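Local coordinates for putative flagellar protein FliS (Parabacteroides merdae ATCC 43184, PDB 4YOK) that is of unknown function but pairs an N-terminal prealbumin-like (transthyretin-like) domain with a C-terminal beta-sandwich domain, at residues L109-G113 against S114-A118; S156-P160 against G161-L165; G186-A189 against N190-Q194. One frame throughout, in Å; residues are numbered along the deposited sequence.

Contact 1 (L109-G113 against S114-A118)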
ATOM      1  N   LEU A 109     -14.631  -8.678   5.428  1.00 20.55           N
ATOM      2  CA  LEU A 109     -13.962  -9.867   4.871  1.00 19.89           C
ATOM      3  C   LEU A 109     -14.165 -11.062   5.779  1.00 26.30           C
ATOM      4  O   LEU A 109     -13.975 -10.962   6.988  1.00 25.07           O
ATOM      5  CB  LEU A 109     -12.453  -9.619   4.652  1.00 18.97           C
ATOM      6  CG  LEU A 109     -12.054  -8.261   4.013  1.00 22.29           C
ATOM      7  CD1 LEU A 109     -10.538  -8.162   3.869  1.00 22.68           C
ATOM      8  CD2 LEU A 109     -12.731  -8.056   2.623  1.00 23.46           C
ATOM      9  N   SER A 110     -14.534 -12.200   5.196  1.00 21.36           N
ATOM     10  CA  SER A 110     -14.767 -13.404   5.993  1.00 22.00           C
ATOM     11  C   SER A 110     -14.546 -14.648   5.148  1.00 26.23           C
ATOM     12  O   SER A 110     -14.488 -14.558   3.906  1.00 23.86           O
ATOM     13  CB  SER A 110     -16.181 -13.393   6.572  1.00 25.72           C
ATOM     14  OG  SER A 110     -17.131 -13.311   5.523  1.00 30.80           O
ATOM     15  N   VAL A 111     -14.432 -15.808   5.810  1.00 21.86           N
ATOM     16  CA  VAL A 111     -14.254 -17.077   5.123  1.00 22.40           C
ATOM     17  C   VAL A 111     -15.176 -18.113   5.732  1.00 28.83           C
ATOM     18  O   VAL A 111     -15.343 -18.162   6.952  1.00 28.27           O
ATOM     19  CB  VAL A 111     -12.797 -17.631   5.024  1.00 26.59           C
ATOM     20  CG1 VAL A 111     -11.880 -16.719   4.213  1.00 25.30           C
ATOM     21  CG2 VAL A 111     -12.189 -17.973   6.391  1.00 27.74           C
ATOM     22  N   THR A 112     -15.755 -18.940   4.878  1.00 28.19           N
ATOM     23  CA  THR A 112     -16.524 -20.115   5.270  1.00 28.66           C
ATOM     24  C   THR A 112     -15.654 -21.318   4.873  1.00 34.11           C
ATOM     25  O   THR A 112     -14.478 -21.140   4.543  1.00 33.84           O
ATOM     26  CB  THR A 112     -17.926 -20.122   4.630  1.00 33.43           C
ATOM     27  OG1 THR A 112     -17.783 -20.383   3.228  1.00 28.12           O
ATOM     28  CG2 THR A 112     -18.704 -18.834   4.893  1.00 31.19           C
ATOM     29  N   GLY A 113     -16.218 -22.518   4.877  1.00 32.41           N
ATOM     30  CA  GLY A 113     -15.485 -23.682   4.401  1.00 32.85           C
ATOM     31  C   GLY A 113     -15.405 -23.697   2.879  1.00 36.30           C
ATOM     32  O   GLY A 113     -14.488 -24.289   2.312  1.00 38.44           O
ATOM     33  N   SER A 114     -16.348 -23.004   2.208  1.00 28.82           N
ATOM     34  CA  SER A 114     -16.516 -22.989   0.759  1.00 26.81           C
ATOM     35  C   SER A 114     -16.031 -21.682   0.084  1.00 26.00           C
ATOM     36  O   SER A 114     -15.562 -21.735  -1.057  1.00 24.66           O
ATOM     37  CB  SER A 114     -17.990 -23.258   0.429  1.00 31.77           C
ATOM     38  OG  SER A 114     -18.673 -22.336  -0.414  1.00 36.70           O
ATOM     39  N   ALA A 115     -16.135 -20.526   0.761  1.00 20.58           N
ATOM     40  CA  ALA A 115     -15.807 -19.280   0.063  1.00 20.32           C
ATOM     41  C   ALA A 115     -15.197 -18.187   0.925  1.00 23.25           C
ATOM     42  O   ALA A 115     -15.379 -18.159   2.138  1.00 24.71           O
ATOM     43  CB  ALA A 115     -17.083 -18.724  -0.553  1.00 20.91           C
HETATM   44  N   MSE A 116     -14.488 -17.274   0.261  1.00 18.78           N
HETATM   45  CA  MSE A 116     -14.050 -16.020   0.834  1.00 17.01           C
HETATM   46  C   MSE A 116     -15.071 -15.003   0.364  1.00 22.40           C
HETATM   47  O   MSE A 116     -15.267 -14.850  -0.856  1.00 20.16           O
HETATM   48  CB  MSE A 116     -12.636 -15.637   0.420  1.00 17.50           C
HETATM   49  CG  MSE A 116     -12.321 -14.217   0.848  1.00 21.81           C
HETATM   50 SE   MSE A 116     -10.508 -13.735   0.418  0.75 25.15          SE
HETATM   51  CE  MSE A 116     -10.563 -11.985   1.160  1.00 21.67           C
ATOM     52  N   ASN A 117     -15.755 -14.371   1.316  1.00 18.43           N
ATOM     53  CA  ASN A 117     -16.771 -13.343   1.075  1.00 19.74           C
ATOM     54  C   ASN A 117     -16.173 -11.978   1.386  1.00 23.97           C
ATOM     55  O   ASN A 117     -15.522 -11.805   2.423  1.00 24.63           O
ATOM     56  CB  ASN A 117     -18.018 -13.629   1.926  1.00 19.74           C
ATOM     57  CG  ASN A 117     -18.627 -14.976   1.598  1.00 38.24           C
ATOM     58  OD1 ASN A 117     -18.895 -15.287   0.439  1.00 30.37           O
ATOM     59  ND2 ASN A 117     -18.833 -15.820   2.590  1.00 32.67           N
ATOM     60  N   ALA A 118     -16.339 -11.031   0.462  1.00 18.66           N
ATOM     61  CA  ALA A 118     -15.796  -9.681   0.606  1.00 17.58           C
ATOM     62  C   ALA A 118     -16.816  -8.659   0.119  1.00 22.87           C
ATOM     63  O   ALA A 118     -17.256  -8.708  -1.036  1.00 21.52           O
ATOM     64  CB  ALA A 118     -14.478  -9.544  -0.167  1.00 16.94           C
TER
HETATM   65  O   HOH W   1     -17.544 -10.831   4.531  1.00 30.46           O
HETATM   66  O   HOH W   2     -19.047 -15.211   5.402  1.00 37.94           O
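V111 and M116, a selenomethionine, face each other across the end of a beta hairpin, with CG1 of V111 4.0 Å from CB of M116. The two side chains cross at a slant, and the extended chain of M116 carries SE past V111 toward L136 and L138 of the facing sheet. Beside them CD2 of L109 presses on the methyl of A118, CD2 to CB 3.6 Å. This is the tight face: M116 and A118 pack on strands 131-139 and 182-189, L109 on the latter and V111 on L138 of the former. The other face, with S110 and N117, is wet. Two waters sit on OG of S110; one also donates to N117 O and the other accepts from N117 ND2, while OD1 of N117 bonds to S166 of the next strand. Between the faces, S110 and N117 form a hydrogen-bonded antiparallel pair, N117 N to S110 O 2.9 Å and S110 N to N117 O 3.0 Å. At the turn the backbone closes with a nearly straight bond from T112 N to A115 O, 2.9 Å. In return OG1 of T112, turned back over its own main chain (chi1 71°), accepts from A115 N at 3.0 Å. An ST turn adds a bond from S114 N to T112 OG1, 3.2 Å. The threonine hydroxyl thus does the work of a main-chain carbonyl, satisfying two amides at the exposed tip, while the apolar face turns inward.

Contact 2 (S156-P160 against G161-L165)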
ATOM      1  N   SER A 156     -12.215  -8.914 -13.010  1.00 20.91           N
ATOM      2  CA  SER A 156     -11.779  -7.917 -13.998  1.00 22.16           C
ATOM      3  C   SER A 156     -12.895  -6.999 -14.515  1.00 27.98           C
ATOM      4  O   SER A 156     -12.631  -6.158 -15.379  1.00 29.44           O
ATOM      5  CB  SER A 156     -11.160  -8.646 -15.187  1.00 27.43           C
ATOM      6  OG  SER A 156     -12.178  -9.411 -15.819  1.00 36.56           O
ATOM      7  N   ASP A 157     -14.127  -7.153 -14.023  1.00 22.65           N
ATOM      8  CA  ASP A 157     -15.234  -6.341 -14.569  1.00 23.54           C
ATOM      9  C   ASP A 157     -15.900  -5.448 -13.503  1.00 30.42           C
ATOM     10  O   ASP A 157     -17.027  -4.993 -13.701  1.00 33.05           O
ATOM     11  CB  ASP A 157     -16.278  -7.286 -15.206  1.00 24.73           C
ATOM     12  CG  ASP A 157     -16.946  -8.217 -14.193  1.00 41.18           C
ATOM     13  OD1 ASP A 157     -16.408  -8.358 -13.064  1.00 40.21           O
ATOM     14  OD2 ASP A 157     -18.001  -8.792 -14.524  1.00 47.00           O
ATOM     15  N   VAL A 158     -15.201  -5.188 -12.394  1.00 24.60           N
ATOM     16  CA  VAL A 158     -15.712  -4.360 -11.291  1.00 23.37           C
ATOM     17  C   VAL A 158     -15.609  -2.880 -11.643  1.00 25.76           C
ATOM     18  O   VAL A 158     -14.627  -2.438 -12.245  1.00 25.95           O
ATOM     19  CB  VAL A 158     -14.966  -4.679  -9.960  1.00 25.65           C
ATOM     20  CG1 VAL A 158     -15.572  -3.925  -8.775  1.00 25.53           C
ATOM     21  CG2 VAL A 158     -14.959  -6.178  -9.677  1.00 24.97           C
ATOM     22  N   VAL A 159     -16.621  -2.112 -11.242  1.00 22.90           N
ATOM     23  CA  VAL A 159     -16.667  -0.659 -11.439  1.00 23.38           C
ATOM     24  C   VAL A 159     -16.779   0.007 -10.043  1.00 26.18           C
ATOM     25  O   VAL A 159     -17.176  -0.673  -9.099  1.00 23.86           O
ATOM     26  CB  VAL A 159     -17.810  -0.208 -12.413  1.00 28.62           C
ATOM     27  CG1 VAL A 159     -17.545  -0.691 -13.843  1.00 28.27           C
ATOM     28  CG2 VAL A 159     -19.188  -0.655 -11.929  1.00 29.05           C
ATOM     29  N   PRO A 160     -16.477   1.324  -9.883  1.00 24.67           N
ATOM     30  CA  PRO A 160     -16.620   1.956  -8.558  1.00 24.75           C
ATOM     31  C   PRO A 160     -18.047   1.873  -8.010  1.00 28.42           C
ATOM     32  O   PRO A 160     -19.022   1.817  -8.772  1.00 28.13           O
ATOM     33  CB  PRO A 160     -16.216   3.414  -8.827  1.00 27.00           C
ATOM     34  CG  PRO A 160     -15.308   3.327  -9.993  1.00 30.44           C
ATOM     35  CD  PRO A 160     -15.958   2.295 -10.868  1.00 26.17           C
ATOM     36  N   GLY A 161     -18.139   1.863  -6.687  1.00 23.52           N
ATOM     37  CA  GLY A 161     -19.388   1.748  -5.947  1.00 23.98           C
ATOM     38  C   GLY A 161     -19.343   0.602  -4.960  1.00 27.01           C
ATOM     39  O   GLY A 161     -18.262   0.199  -4.521  1.00 24.63           O
ATOM     40  N   SER A 162     -20.516   0.055  -4.613  1.00 26.25           N
ATOM     41  CA  SER A 162     -20.604  -1.072  -3.679  1.00 25.90           C
ATOM     42  C   SER A 162     -20.192  -2.345  -4.392  1.00 28.79           C
ATOM     43  O   SER A 162     -20.582  -2.558  -5.542  1.00 31.57           O
ATOM     44  CB  SER A 162     -22.023  -1.201  -3.125  1.00 33.11           C
ATOM     45  OG  SER A 162     -22.356  -0.046  -2.381  1.00 46.63           O
ATOM     46  N   VAL A 163     -19.361  -3.165  -3.748  1.00 21.25           N
ATOM     47  CA  VAL A 163     -18.860  -4.401  -4.339  1.00 20.87           C
ATOM     48  C   VAL A 163     -19.204  -5.577  -3.403  1.00 23.03           C
ATOM     49  O   VAL A 163     -19.120  -5.434  -2.175  1.00 20.68           O
ATOM     50  CB  VAL A 163     -17.334  -4.257  -4.596  1.00 25.66           C
ATOM     51  CG1 VAL A 163     -16.735  -5.539  -5.094  1.00 26.06           C
ATOM     52  CG2 VAL A 163     -17.058  -3.132  -5.586  1.00 25.98           C
ATOM     53  N   ASN A 164     -19.658  -6.701  -3.989  1.00 18.15           N
ATOM     54  CA  ASN A 164     -20.034  -7.928  -3.269  1.00 18.12           C
ATOM     55  C   ASN A 164     -19.454  -9.137  -4.008  1.00 21.44           C
ATOM     56  O   ASN A 164     -19.954  -9.507  -5.065  1.00 20.85           O
ATOM     57  CB  ASN A 164     -21.571  -8.017  -3.128  1.00 20.21           C
ATOM     58  CG  ASN A 164     -22.041  -9.083  -2.175  1.00 43.13           C
ATOM     59  OD1 ASN A 164     -21.407  -9.349  -1.149  1.00 42.29           O
ATOM     60  ND2 ASN A 164     -23.207  -9.665  -2.447  1.00 33.14           N
ATOM     61  N   LEU A 165     -18.354  -9.694  -3.499  1.00 19.41           N
ATOM     62  CA  LEU A 165     -17.625 -10.783  -4.161  1.00 19.81           C
ATOM     63  C   LEU A 165     -17.526 -12.032  -3.303  1.00 26.95           C
ATOM     64  O   LEU A 165     -17.468 -11.961  -2.068  1.00 25.14           O
ATOM     65  CB  LEU A 165     -16.199 -10.319  -4.541  1.00 18.73           C
ATOM     66  CG  LEU A 165     -16.090  -8.981  -5.290  1.00 23.21           C
ATOM     67  CD1 LEU A 165     -14.649  -8.539  -5.450  1.00 23.96           C
ATOM     68  CD2 LEU A 165     -16.742  -9.042  -6.672  1.00 25.75           C
TER
HETATM   69  O   HOH W   3     -19.578  -1.492  -8.049  1.00 32.00           O
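V158 and V163 supply the apolar part of this bend, in which the loop after strand 151-155 turns into strand 161-168. CG1 of V158 lies 3.6 Å from CG2 of V163, and CG1 of V163 stands farther off, 4.2 Å from CG1 of V158. V158 holds CG1 anti to its own amide nitrogen (chi1 -175°), which sends that branch across the bend, and the two side chains meet at about a right angle. Residues 161-165 lie on an outermost strand of the three-stranded sheet formed with strands 102-111 and 115-124, where V163 bonds through its backbone to F120, and G161 to I122. V158 leans in addition on V134 of strand 131-139, in the opposing sheet, so the bend spans the edge of a beta sandwich consistent with the E-set family. The polar part is carried by solvent. One water donates to V159 O at 2.7 Å and to S162 O at 2.9 Å, bridging the loop and the strand; more acceptors lie around it than it has protons, so these bonds may be shared. The conformational part belongs to G161, whose phi of 126° and psi of -154° place it in a region open mainly to residues without a side chain, and it follows directly on P160 as the strand begins.

Contact 3 (G186-A189 against N190-Q194); sequences GVLA and NGADQ
L188 reaches the loop that follows it because its CG lies anti to the backbone N (chi1 177°) and its CD1 branch then folds over at chi2 73°. From there CD1 rests on the main chain, 3.5 Å from Q194 O and 3.7 Å from A192 O, with the A192 methyl at its margin, CD1 to CB 4.3 Å. Within this turn the leucine therefore covers peptide groups more than side chains. A189 and A192 bracket a type II beta turn with N190 and G191 at its corners, the glycine taking the positive phi that this turn requires. Its closing bond, A192 N to A189 O, is 3.1 Å long, and the donor stands 45° out of the carbonyl plane, away from either lone pair. The same oxygen also accepts from a water, which donates in addition to A192 O at 2.7 Å, so two bonds grip A189 O and the turn is tied twice. The methyls of A189 and A192 also meet, CB to CB 4.2 Å. A second water joins the two arms farther up, accepting from A189 N and donating to Q194 O at 2.8 Å; it spans the gap where the arms are too far apart to bond directly. Beyond the turn, D193 bonds with its carboxylate to G75 and N74, tying this loop to the N-terminal half of the chain. Strand 182-189 itself lies between strands 131-139 and 196-202, with L188 touching S132 and R133 of the former, and A189 packing on F102 of strand 102-111.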
ATOM      1  N   GLY A 186      -7.520  -5.921  -2.833  1.00 15.69           N
ATOM      2  CA  GLY A 186      -6.716  -4.976  -3.607  1.00 16.25           C
ATOM      3  C   GLY A 186      -7.462  -4.441  -4.810  1.00 18.78           C
ATOM      4  O   GLY A 186      -8.327  -5.125  -5.354  1.00 17.04           O
ATOM      5  N   VAL A 187      -7.151  -3.200  -5.211  1.00 16.20           N
ATOM      6  CA  VAL A 187      -7.732  -2.543  -6.381  1.00 15.52           C
ATOM      7  C   VAL A 187      -6.583  -1.913  -7.174  1.00 18.89           C
ATOM      8  O   VAL A 187      -5.843  -1.067  -6.657  1.00 17.48           O
ATOM      9  CB  VAL A 187      -8.844  -1.506  -6.042  1.00 18.90           C
ATOM     10  CG1 VAL A 187      -9.307  -0.760  -7.300  1.00 20.14           C
ATOM     11  CG2 VAL A 187     -10.037  -2.179  -5.348  1.00 18.53           C
ATOM     12  N   LEU A 188      -6.427  -2.369  -8.409  1.00 16.70           N
ATOM     13  CA  LEU A 188      -5.427  -1.873  -9.351  1.00 16.12           C
ATOM     14  C   LEU A 188      -6.118  -1.028 -10.423  1.00 20.79           C
ATOM     15  O   LEU A 188      -7.073  -1.478 -11.041  1.00 19.83           O
ATOM     16  CB  LEU A 188      -4.678  -3.055 -10.001  1.00 16.11           C
ATOM     17  CG  LEU A 188      -3.632  -2.692 -11.064  1.00 19.31           C
ATOM     18  CD1 LEU A 188      -2.380  -2.067 -10.414  1.00 19.73           C
ATOM     19  CD2 LEU A 188      -3.246  -3.932 -11.883  1.00 21.19           C
ATOM     20  N   ALA A 189      -5.615   0.184 -10.641  1.00 17.59           N
ATOM     21  CA  ALA A 189      -6.094   1.129 -11.647  1.00 17.42           C
ATOM     22  C   ALA A 189      -5.428   0.865 -12.986  1.00 22.04           C
ATOM     23  O   ALA A 189      -4.244   0.499 -13.016  1.00 20.07           O
ATOM     24  CB  ALA A 189      -5.770   2.542 -11.188  1.00 17.78           C
ATOM     25  N   ASN A 190      -6.160   1.102 -14.103  1.00 20.44           N
ATOM     26  CA  ASN A 190      -5.580   1.067 -15.454  1.00 19.52           C
ATOM     27  C   ASN A 190      -4.382   2.010 -15.500  1.00 24.40           C
ATOM     28  O   ASN A 190      -4.487   3.160 -15.038  1.00 25.64           O
ATOM     29  CB  ASN A 190      -6.631   1.547 -16.506  1.00 20.57           C
ATOM     30  CG  ASN A 190      -7.582   0.496 -16.995  1.00 46.52           C
ATOM     31  OD1 ASN A 190      -7.597  -0.625 -16.516  1.00 37.05           O
ATOM     32  ND2 ASN A 190      -8.396   0.838 -17.985  1.00 47.55           N
ATOM     33  N   GLY A 191      -3.258   1.535 -16.018  1.00 23.32           N
ATOM     34  CA  GLY A 191      -2.068   2.375 -16.151  1.00 23.31           C
ATOM     35  C   GLY A 191      -1.171   2.455 -14.930  1.00 26.53           C
ATOM     36  O   GLY A 191      -0.069   2.986 -15.034  1.00 27.89           O
ATOM     37  N   ALA A 192      -1.599   1.928 -13.774  1.00 20.18           N
ATOM     38  CA  ALA A 192      -0.763   1.975 -12.563  1.00 19.53           C
ATOM     39  C   ALA A 192       0.100   0.727 -12.449  1.00 22.73           C
ATOM     40  O   ALA A 192      -0.268  -0.325 -12.960  1.00 21.15           O
ATOM     41  CB  ALA A 192      -1.634   2.112 -11.325  1.00 19.44           C
ATOM     42  N   ASP A 193       1.220   0.837 -11.726  1.00 19.46           N
ATOM     43  CA  ASP A 193       2.154  -0.276 -11.515  1.00 19.62           C
ATOM     44  C   ASP A 193       1.902  -1.031 -10.198  1.00 22.36           C
ATOM     45  O   ASP A 193       2.558  -2.042  -9.935  1.00 22.32           O
ATOM     46  CB  ASP A 193       3.595   0.293 -11.497  1.00 21.01           C
ATOM     47  CG  ASP A 193       4.011   0.995 -10.203  1.00 21.49           C
ATOM     48  OD1 ASP A 193       3.124   1.566  -9.502  1.00 22.06           O
ATOM     49  OD2 ASP A 193       5.205   1.001  -9.904  1.00 23.68           O
ATOM     50  N   GLN A 194       1.035  -0.477  -9.326  1.00 17.75           N
ATOM     51  CA  GLN A 194       0.793  -1.002  -7.985  1.00 15.35           C
ATOM     52  C   GLN A 194      -0.645  -0.787  -7.587  1.00 18.01           C
ATOM     53  O   GLN A 194      -1.239   0.219  -7.985  1.00 16.89           O
ATOM     54  CB  GLN A 194       1.698  -0.253  -6.966  1.00 16.32           C
ATOM     55  CG  GLN A 194       3.145  -0.783  -6.873  1.00 17.95           C
ATOM     56  CD  GLN A 194       3.169  -2.221  -6.417  1.00 26.13           C
ATOM     57  OE1 GLN A 194       2.508  -2.611  -5.437  1.00 19.27           O
ATOM     58  NE2 GLN A 194       3.850  -3.060  -7.184  1.00 22.76           N
TER
HETATM   59  O   HOH W   4      -3.603   1.395  -8.838  1.00 14.69           O
HETATM   60  O   HOH W   5      -2.300  -1.222 -14.544  1.00 29.33           O

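In the fold
From the N terminus, the chain passes through the prealbumin-like half before reaching contact 1, which closes the hairpin of strands 102-111 and 115-124. Contact 2 follows at the bend that starts strand 161-168, after the chain has visited strands 131-139 and 151-155 of the second sheet. Contact 3 comes last, turning strand 182-189 toward strand 196-202. The three lie in series, and none nests within or crosses another. Contacts 1 and 2 share a sheet and meet where L165 N probably bonds to A118 O; contact 3, on the facing sheet, has its centre about 14 Å from that of contact 2 and touches neither.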